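Local coordinates for PrgB (Enterococcus faecalis, PDB 6EVU), which promotes cell aggregation, biofilm formation and conjugation by binding and compacting DNA, this chain being its adhesin domain, at residues A[41-46]-A[82-87]; A[58-63]-A[69-74]; A[244-249]-A[257-262]. One frame throughout, in Å; residues are numbered along the deposited sequence.

In the fold
All three contacts belong to the adhesin domain, a glucan-binding protein C-type domain built round two antiparallel beta sheets. Contact 1 ties strand 42-47 of the larger sheet to the loop before strand 88-89. Contact 2 lies between those segments in the chain, joining the loop after helix 54-57 to helix 68-72, with the two centres about 22 Å apart. Contact 3 follows much later, in the long loop between strands 239-240 and 272-276; its centre is about 34 Å from that of contact 1, across the middle of the chain, and about 24 Å from that of contact 2. None touches another: contact 1 packs a loop on a sheet strand, while contacts 2 and 3 lie in connecting segments.

Contact 1: residues A[41-46]-A[82-87]; sequences TKISSI and GNFQNS
Phe-84 meets Ile-46 with the edge of its ring, and the two side chains cross at about a right angle. The ring atom CE1 does the touching: Ile-46 CD1 lies 3.9 Å from Phe-84 CE1, close to the ring plane, so the end of the aliphatic branch abuts the rim of the phenyl group. Ile-46 CG1 comes just as near to CE1, which means that the whole outer branch of the isoleucine runs past this corner. With CG of Phe-84 anti to the backbone N (chi1 -174°), the ring is held out from its loop and reaches the strand.

Ile-43 approaches the same ring corner less closely, its CG2 being 4.4 Å from Phe-84 CE1. Its carbonyl adds a polar neighbour at the ring edge, Ile-43 O standing 4.2 Å from Phe-84 CZ. Both isoleucines direct their CB atoms at the loop although they are three residues apart. The intervening Ser-44 and Ser-45 turn theirs away and both pair through their backbones with Thr-113, consistent with a classic beta bulge at Ser-44 and Ser-45.

The loop that carries the phenylalanine is braced by a reciprocal pair of asparagines. Asn-83 N donates to Asn-86 OD1 at 2.8 Å, while Asn-86 N donates to Asn-83 OD1 at 2.9 Å, the latter bond closing an Asx motif that spans Phe-84 and Gln-85. Tyr-100 of strand 99-104 stacks with the Phe-84 ring and also touches Ile-43 and Ile-46. Phe-84 therefore packs from its loop at the edge where strand 42-47 of the larger antiparallel sheet meets strand 99-104 of the smaller one, in the two-sheet GbpC-type domain.

Contact 2: residues A[58-63]-A[69-74]; sequences NKVNAG and FTKLRK. With PO4 (phosphate ion), chain B.
Lys-71 of helix 68-72 and Lys-74 just beyond its end grip the loop that leads away from helix 54-57, in the surface loop that links these two short helices. Lys-74 NZ donates to Lys-59 O at 2.9 Å and, within its own segment, to Lys-71 O at 2.7 Å, where it lies in the carbonyl plane on a lone pair. A third bond, to Phe-57 O, leaves the ammonium group held by three backbone carbonyls, and the Phe-57 ring adds a cation-pi contact. The bend at the last torsion (chi4 -78°) turns NZ back to the helix end.

Lys-71, extended beyond CG, reaches Asn-58 instead: its NZ lies 2.8 Å from Asn-58 OD1, above the amide carbonyl plane and not on a lone pair. The aliphatic part of this chain also supports the packing: Val-60 CG1 lies 3.7 Å from Lys-71 CG and, more loosely, 4.3 Å from Thr-70 CG2.

Past the helix, Arg-73 centres an inverse gamma turn and binds a phosphate probably acquired from the crystallisation liquor, which Val-296 N also holds. Arg-73 NE donates to phosphate O4 at 2.9 Å, with an N-H...O angle of 154°.

Contact 3: residues A[244-249]-A[257-262]; sequences DIDYGT and SDWDAV
Trp-259 and Ile-245 are joined by a nearly straight hydrogen bond, from the indole NE1 to the backbone carbonyl: Trp-259 NE1 lies 2.8 Å from Ile-245 O, and the N-H...O angle is 170°. The acceptor sits almost in the ring plane, so the bond satisfies the buried N-H and directs the indole edge at the carbonyl.

Apolar packing comes from the same isoleucine. Its CG1 branch is set between the backbone N and the carbonyl carbon (chi1 58°), which carries CD1 over to the benzo part of the indole, and Ile-245 CD1 is 3.4 Å from Trp-259 CZ2, a tight fit. CD1 lies off the ring plane on one side, while Asp-260 CB, 3.4 Å above the plane, lies on the other; between them they restrain the tilt of the ring.

Among the acidic groups, Asp-246 meets the indole edge, its OD1 3.7 Å from Trp-259 CZ2, with the carboxylate and ring planes 10° apart. Asn-201 holds OD2 of this aspartate. Asn-256 ND2 donates both to Asp-246 OD1 and to Asp-260 OD2, which probably eases the proximity of two like charges.

Asp-244 organises segment 244-249 from within. Asp-244 OD1 accepts from Tyr-247 N at 2.7 Å and from Asp-246 N at 2.8 Å, the latter an Asx turn. Its OD2 takes Thr-249 N and Thr-249 OG1 from opposite faces of the carboxylate plane, so four bonds fold the segment round one side chain.

Asp-260 also bonds a Tris molecule, probably from the crystallisation liquor. Together these features make an irregular loop closed on itself by a tryptophan, with an Asx turn and an Asx motif at Asp-244, bordering a small polar site consistent with a surface pocket of this adhesin domain.

Contact 1: residues A[41-46]-A[82-87]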
loop_
_atom_site.group_PDB
_atom_site.type_symbol
_atom_site.label_atom_id
_atom_site.label_comp_id
_atom_site.label_asym_id
_atom_site.label_seq_id
_atom_site.Cartn_x
_atom_site.Cartn_y
_atom_site.Cartn_z
ATOM N N THR A 41 13.473 -12.490 -11.582
ATOM C CA THR A 41 12.213 -12.038 -10.999
ATOM C C THR A 41 11.430 -11.220 -12.023
ATOM O O THR A 41 11.987 -10.336 -12.681
ATOM C CB THR A 41 12.454 -11.179 -9.751
ATOM O OG1 THR A 41 13.135 -11.945 -8.759
ATOM C CG2 THR A 41 11.083 -10.678 -9.151
ATOM N N LYS A 42 10.123 -11.484 -12.125
ATOM C CA LYS A 42 9.275 -10.770 -13.078
ATOM C C LYS A 42 7.815 -11.122 -12.806
ATOM O O LYS A 42 7.509 -12.139 -12.174
ATOM C CB LYS A 42 9.596 -11.136 -14.521
ATOM C CG LYS A 42 9.211 -12.559 -14.869
ATOM C CD LYS A 42 9.287 -12.769 -16.384
ATOM C CE LYS A 42 9.138 -14.231 -16.764
ATOM N NZ LYS A 42 10.428 -15.028 -16.709
ATOM N N ILE A 43 6.912 -10.273 -13.309
ATOM C CA ILE A 43 5.506 -10.663 -13.416
ATOM C C ILE A 43 5.372 -11.643 -14.570
ATOM O O ILE A 43 5.757 -11.326 -15.704
ATOM C CB ILE A 43 4.606 -9.436 -13.643
ATOM C CG1 ILE A 43 4.625 -8.539 -12.397
ATOM C CG2 ILE A 43 3.182 -9.900 -13.985
ATOM C CD1 ILE A 43 3.887 -7.159 -12.589
ATOM N N SER A 44 4.873 -12.857 -14.283
ATOM C CA SER A 44 4.644 -13.851 -15.336
ATOM C C SER A 44 3.268 -13.755 -15.969
ATOM O O SER A 44 3.118 -14.117 -17.148
ATOM C CB SER A 44 4.805 -15.270 -14.797
ATOM O OG SER A 44 3.977 -15.430 -13.660
ATOM N N SER A 45 2.266 -13.263 -15.230
ATOM C CA SER A 45 0.948 -13.066 -15.816
ATOM C C SER A 45 0.144 -12.123 -14.940
ATOM O O SER A 45 0.378 -11.989 -13.732
ATOM C CB SER A 45 0.188 -14.382 -15.976
ATOM O OG SER A 45 -0.122 -14.906 -14.699
ATOM N N ILE A 46 -0.846 -11.501 -15.576
ATOM C CA ILE A 46 -1.840 -10.689 -14.895
ATOM C C ILE A 46 -3.194 -11.118 -15.408
ATOM O O ILE A 46 -3.443 -11.028 -16.620
ATOM C CB ILE A 46 -1.652 -9.188 -15.164
ATOM C CG1 ILE A 46 -0.222 -8.770 -14.764
ATOM C CG2 ILE A 46 -2.722 -8.358 -14.446
ATOM C CD1 ILE A 46 0.122 -7.291 -15.067
ATOM N N GLY A 82 -6.180 -2.280 -23.857
ATOM C CA GLY A 82 -4.871 -2.827 -24.128
ATOM C C GLY A 82 -4.817 -4.336 -23.983
ATOM O O GLY A 82 -5.817 -5.021 -23.761
ATOM N N ASN A 83 -3.604 -4.855 -24.092
ATOM C CA ASN A 83 -3.316 -6.243 -23.797
ATOM C C ASN A 83 -2.026 -6.263 -22.991
ATOM O O ASN A 83 -1.461 -5.216 -22.673
ATOM C CB ASN A 83 -3.254 -7.081 -25.080
ATOM C CG ASN A 83 -2.216 -6.598 -26.044
ATOM O OD1 ASN A 83 -1.137 -6.133 -25.657
ATOM N ND2 ASN A 83 -2.517 -6.751 -27.341
ATOM N N PHE A 84 -1.586 -7.457 -22.606
ATOM C CA PHE A 84 -0.431 -7.561 -21.714
ATOM C C PHE A 84 0.820 -6.967 -22.364
ATOM O O PHE A 84 1.581 -6.225 -21.723
ATOM C CB PHE A 84 -0.231 -9.035 -21.343
ATOM C CG PHE A 84 0.850 -9.287 -20.309
ATOM C CD1 PHE A 84 0.788 -8.777 -19.023
ATOM C CD2 PHE A 84 1.925 -10.084 -20.632
ATOM C CE1 PHE A 84 1.816 -9.079 -18.093
ATOM C CE2 PHE A 84 2.929 -10.372 -19.718
ATOM C CZ PHE A 84 2.872 -9.885 -18.439
ATOM N N GLN A 85 1.001 -7.225 -23.657
ATOM C CA GLN A 85 2.117 -6.648 -24.410
ATOM C C GLN A 85 2.133 -5.113 -24.359
ATOM O O GLN A 85 3.155 -4.512 -24.013
ATOM C CB GLN A 85 2.081 -7.128 -25.874
ATOM C CG GLN A 85 3.409 -6.964 -26.624
ATOM C CD GLN A 85 3.707 -5.513 -27.034
ATOM O OE1 GLN A 85 2.805 -4.748 -27.432
ATOM N NE2 GLN A 85 4.983 -5.129 -26.942
ATOM N N ASN A 86 1.058 -4.454 -24.806
ATOM C CA ASN A 86 1.128 -3.013 -25.028
ATOM C C ASN A 86 0.789 -2.204 -23.773
ATOM O O ASN A 86 0.830 -0.961 -23.816
ATOM C CB ASN A 86 0.228 -2.592 -26.211
ATOM C CG ASN A 86 -1.268 -2.899 -25.994
ATOM O OD1 ASN A 86 -1.782 -2.889 -24.861
ATOM N ND2 ASN A 86 -1.991 -3.104 -27.118
ATOM N N SER A 87 0.507 -2.879 -22.655
ATOM C CA SER A 87 0.288 -2.218 -21.365
ATOM C C SER A 87 1.580 -1.998 -20.578
ATOM O O SER A 87 1.547 -1.376 -19.524
ATOM C CB SER A 87 -0.710 -3.011 -20.515
ATOM O OG SER A 87 -0.123 -4.205 -20.035
#

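Contact 2: residues A[58-63]-A[69-74]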
loop_
_atom_site.group_PDB
_atom_site.type_symbol
_atom_site.label_atom_id
_atom_site.label_comp_id
_atom_site.label_asym_id
_atom_site.label_seq_id
_atom_site.Cartn_x
_atom_site.Cartn_y
_atom_site.Cartn_z
ATOM N N ASN A 58 0.060 7.024 -20.713
ATOM C CA ASN A 58 1.096 8.037 -20.613
ATOM C C ASN A 58 0.614 9.440 -20.979
ATOM O O ASN A 58 1.377 10.398 -20.808
ATOM C CB ASN A 58 2.296 7.634 -21.480
ATOM C CG ASN A 58 3.148 6.610 -20.791
ATOM O OD1 ASN A 58 3.273 6.632 -19.572
ATOM N ND2 ASN A 58 3.738 5.700 -21.556
ATOM N N LYS A 59 -0.620 9.599 -21.447
ATOM C CA LYS A 59 -1.090 10.916 -21.844
ATOM C C LYS A 59 -1.516 11.733 -20.642
ATOM O O LYS A 59 -2.237 11.252 -19.758
ATOM C CB LYS A 59 -2.260 10.769 -22.776
ATOM C CG LYS A 59 -1.805 10.274 -24.110
ATOM C CD LYS A 59 -2.988 10.064 -24.991
ATOM C CE LYS A 59 -2.608 9.871 -26.430
ATOM N NZ LYS A 59 -3.935 9.802 -27.094
ATOM N N VAL A 60 -1.101 12.993 -20.624
ATOM C CA VAL A 60 -1.569 13.908 -19.608
ATOM C C VAL A 60 -2.132 15.154 -20.298
ATOM O O VAL A 60 -2.056 15.324 -21.508
ATOM C CB VAL A 60 -0.453 14.277 -18.602
ATOM C CG1 VAL A 60 0.093 13.017 -17.905
ATOM C CG2 VAL A 60 0.647 14.975 -19.346
ATOM N N ASN A 61 -2.661 16.053 -19.485
ATOM C CA ASN A 61 -3.196 17.299 -20.003
ATOM C C ASN A 61 -2.104 18.357 -20.144
ATOM O O ASN A 61 -1.099 18.343 -19.424
ATOM C CB ASN A 61 -4.280 17.795 -19.076
ATOM C CG ASN A 61 -5.599 17.070 -19.293
ATOM O OD1 ASN A 61 -6.079 16.391 -18.410
ATOM N ND2 ASN A 61 -6.124 17.167 -20.518
ATOM N N ALA A 62 -2.328 19.284 -21.064
ATOM C CA ALA A 62 -1.381 20.381 -21.310
ATOM C C ALA A 62 -1.058 21.149 -20.028
ATOM O O ALA A 62 -1.953 21.574 -19.289
ATOM C CB ALA A 62 -1.943 21.329 -22.347
ATOM N N GLY A 63 0.235 21.322 -19.758
ATOM C CA GLY A 63 0.657 21.972 -18.543
ATOM C C GLY A 63 0.905 21.030 -17.386
ATOM O O GLY A 63 1.531 21.439 -16.402
ATOM N N PHE A 69 2.179 9.777 -10.662
ATOM C CA PHE A 69 0.947 10.049 -9.932
ATOM C C PHE A 69 0.003 10.868 -10.790
ATOM O O PHE A 69 -1.217 10.679 -10.733
ATOM C CB PHE A 69 1.268 10.752 -8.602
ATOM C CG PHE A 69 2.237 9.974 -7.730
ATOM C CD1 PHE A 69 1.807 8.856 -7.045
ATOM C CD2 PHE A 69 3.568 10.376 -7.619
ATOM C CE1 PHE A 69 2.660 8.120 -6.287
ATOM C CE2 PHE A 69 4.467 9.644 -6.827
ATOM C CZ PHE A 69 3.994 8.508 -6.156
ATOM N N THR A 70 0.549 11.845 -11.523
ATOM C CA THR A 70 -0.291 12.665 -12.383
ATOM C C THR A 70 -0.916 11.795 -13.464
ATOM O O THR A 70 -2.109 11.929 -13.747
ATOM C CB THR A 70 0.530 13.812 -12.964
ATOM O OG1 THR A 70 0.923 14.696 -11.892
ATOM C CG2 THR A 70 -0.319 14.632 -13.967
ATOM N N LYS A 71 -0.135 10.884 -14.054
ATOM C CA LYS A 71 -0.680 9.947 -15.031
ATOM C C LYS A 71 -1.799 9.087 -14.447
ATOM O O LYS A 71 -2.772 8.756 -15.156
ATOM C CB LYS A 71 0.437 9.064 -15.596
ATOM C CG LYS A 71 1.402 9.871 -16.474
ATOM C CD LYS A 71 2.561 8.970 -16.943
ATOM C CE LYS A 71 3.553 9.762 -17.820
ATOM N NZ LYS A 71 4.585 8.775 -18.324
ATOM N N LEU A 72 -1.659 8.689 -13.197
ATOM C CA LEU A 72 -2.668 7.894 -12.524
ATOM C C LEU A 72 -3.981 8.619 -12.289
ATOM O O LEU A 72 -5.023 8.017 -12.332
ATOM C CB LEU A 72 -2.143 7.340 -11.210
ATOM C CG LEU A 72 -1.195 6.167 -11.356
ATOM C CD1 LEU A 72 -0.443 5.926 -10.071
ATOM C CD2 LEU A 72 -1.946 4.926 -11.787
ATOM N N ARG A 73 -3.918 9.918 -12.015
ATOM C CA ARG A 73 -5.118 10.668 -11.686
ATOM C C ARG A 73 -5.971 11.151 -12.854
ATOM O O ARG A 73 -6.155 12.324 -13.065
ATOM C CB ARG A 73 -4.766 11.842 -10.775
ATOM C CG ARG A 73 -4.230 11.437 -9.423
ATOM C CD ARG A 73 -4.091 12.620 -8.492
ATOM N NE ARG A 73 -3.308 13.650 -9.133
ATOM C CZ ARG A 73 -2.001 13.786 -9.002
ATOM N NH1 ARG A 73 -1.316 12.999 -8.209
ATOM N NH2 ARG A 73 -1.389 14.733 -9.658
ATOM N N LYS A 74 -6.484 10.197 -13.596
ATOM C CA LYS A 74 -7.392 10.420 -14.687
ATOM C C LYS A 74 -8.350 9.229 -14.694
ATOM O O LYS A 74 -8.030 8.162 -14.210
ATOM C CB LYS A 74 -6.689 10.643 -16.020
ATOM C CG LYS A 74 -5.844 9.512 -16.545
ATOM C CD LYS A 74 -5.359 9.824 -17.953
ATOM C CE LYS A 74 -4.248 8.886 -18.396
ATOM N NZ LYS A 74 -2.964 9.270 -17.788
HETATM P P PO4 B . -5.737 16.657 -9.096
HETATM O O1 PO4 B . -4.732 17.175 -8.084
HETATM O O2 PO4 B . -6.903 16.046 -8.319
HETATM O O3 PO4 B . -6.264 17.833 -9.902
HETATM O O4 PO4 B . -5.197 15.679 -10.100
#

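Contact 3: residues A[244-249]-A[257-262]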
loop_
_atom_site.group_PDB
_atom_site.type_symbol
_atom_site.label_atom_id
_atom_site.label_comp_id
_atom_site.label_asym_id
_atom_site.label_seq_id
_atom_site.Cartn_x
_atom_site.Cartn_y
_atom_site.Cartn_z
ATOM N N ASP A 244 -1.296 16.761 9.920
ATOM C CA ASP A 244 -0.365 17.039 8.836
ATOM C C ASP A 244 1.056 16.782 9.296
ATOM O O ASP A 244 1.568 17.490 10.174
ATOM C CB ASP A 244 -0.573 18.477 8.361
ATOM C CG ASP A 244 0.516 18.980 7.416
ATOM O OD1 ASP A 244 0.951 18.257 6.480
ATOM O OD2 ASP A 244 0.881 20.163 7.558
ATOM N N ILE A 245 1.673 15.735 8.749
ATOM C CA ILE A 245 3.117 15.541 8.832
ATOM C C ILE A 245 3.782 15.776 7.475
ATOM O O ILE A 245 4.932 15.382 7.269
ATOM C CB ILE A 245 3.474 14.157 9.386
ATOM C CG1 ILE A 245 2.843 13.067 8.467
ATOM C CG2 ILE A 245 2.997 14.010 10.819
ATOM C CD1 ILE A 245 2.985 11.704 9.062
ATOM N N ASP A 246 3.089 16.446 6.556
ATOM C CA ASP A 246 3.598 16.624 5.204
ATOM C C ASP A 246 4.013 18.047 4.874
ATOM O O ASP A 246 5.065 18.244 4.251
ATOM C CB ASP A 246 2.556 16.154 4.179
ATOM C CG ASP A 246 2.565 14.643 3.992
ATOM O OD1 ASP A 246 3.465 13.953 4.548
ATOM O OD2 ASP A 246 1.669 14.164 3.263
ATOM N N TYR A 247 3.249 19.057 5.292
ATOM C CA TYR A 247 3.530 20.435 4.918
ATOM C C TYR A 247 3.829 21.340 6.117
ATOM O O TYR A 247 3.870 22.566 5.947
ATOM C CB TYR A 247 2.366 21.021 4.101
ATOM C CG TYR A 247 2.153 20.343 2.783
ATOM C CD1 TYR A 247 2.927 20.665 1.675
ATOM C CD2 TYR A 247 1.175 19.366 2.642
ATOM C CE1 TYR A 247 2.730 20.021 0.453
ATOM C CE2 TYR A 247 0.984 18.732 1.439
ATOM C CZ TYR A 247 1.757 19.058 0.352
ATOM O OH TYR A 247 1.550 18.371 -0.839
ATOM N N GLY A 248 4.006 20.787 7.322
ATOM C CA GLY A 248 4.465 21.567 8.474
ATOM C C GLY A 248 3.439 22.396 9.234
ATOM O O GLY A 248 3.831 23.161 10.139
ATOM N N THR A 249 2.151 22.282 8.911
ATOM C CA THR A 249 1.097 23.039 9.579
ATOM C C THR A 249 0.531 22.329 10.803
ATOM O O THR A 249 -0.283 22.918 11.520
ATOM C CB THR A 249 -0.050 23.350 8.613
ATOM O OG1 THR A 249 -0.983 22.259 8.617
ATOM C CG2 THR A 249 0.477 23.514 7.198
ATOM N N SER A 257 9.677 15.878 3.873
ATOM C CA SER A 257 11.114 15.647 3.765
ATOM C C SER A 257 11.759 15.310 5.114
ATOM O O SER A 257 12.877 14.790 5.126
ATOM C CB SER A 257 11.800 16.862 3.119
ATOM O OG SER A 257 11.620 18.060 3.874
ATOM N N ASP A 258 11.074 15.538 6.241
ATOM C CA ASP A 258 11.663 15.229 7.543
ATOM C C ASP A 258 11.613 13.754 7.915
ATOM O O ASP A 258 12.222 13.386 8.925
ATOM C CB ASP A 258 10.971 15.993 8.680
ATOM C CG ASP A 258 11.200 17.466 8.632
ATOM O OD1 ASP A 258 12.354 17.909 8.412
ATOM O OD2 ASP A 258 10.212 18.188 8.878
ATOM N N TRP A 259 10.883 12.907 7.171
ATOM C CA TRP A 259 10.722 11.508 7.573
ATOM C C TRP A 259 10.414 10.568 6.400
ATOM O O TRP A 259 10.842 9.413 6.416
ATOM C CB TRP A 259 9.600 11.407 8.627
ATOM C CG TRP A 259 8.283 11.826 8.087
ATOM C CD1 TRP A 259 7.767 13.085 8.024
ATOM C CD2 TRP A 259 7.324 10.967 7.470
ATOM N NE1 TRP A 259 6.521 13.059 7.414
ATOM C CE2 TRP A 259 6.236 11.763 7.069
ATOM C CE3 TRP A 259 7.280 9.599 7.249
ATOM C CZ2 TRP A 259 5.115 11.233 6.419
ATOM C CZ3 TRP A 259 6.152 9.057 6.575
ATOM C CH2 TRP A 259 5.092 9.880 6.188
ATOM N N ASP A 260 9.679 11.052 5.388
ATOM C CA ASP A 260 9.047 10.174 4.380
ATOM C C ASP A 260 10.044 9.880 3.264
ATOM O O ASP A 260 10.005 10.421 2.159
ATOM C CB ASP A 260 7.771 10.792 3.839
ATOM C CG ASP A 260 6.943 9.783 3.011
ATOM O OD1 ASP A 260 7.361 8.593 2.908
ATOM O OD2 ASP A 260 5.875 10.188 2.499
ATOM N N ALA A 261 10.985 9.027 3.603
ATOM C CA ALA A 261 11.932 8.507 2.643
ATOM C C ALA A 261 12.257 7.106 3.116
ATOM O O ALA A 261 12.293 6.847 4.320
ATOM C CB ALA A 261 13.191 9.368 2.552
ATOM N N VAL A 262 12.428 6.195 2.172
ATOM C CA VAL A 262 12.865 4.861 2.531
ATOM C C VAL A 262 14.265 4.939 3.111
ATOM O O VAL A 262 15.165 5.560 2.529
ATOM C CB VAL A 262 12.816 3.936 1.313
ATOM C CG1 VAL A 262 13.508 2.640 1.659
ATOM C CG2 VAL A 262 11.385 3.690 0.921
#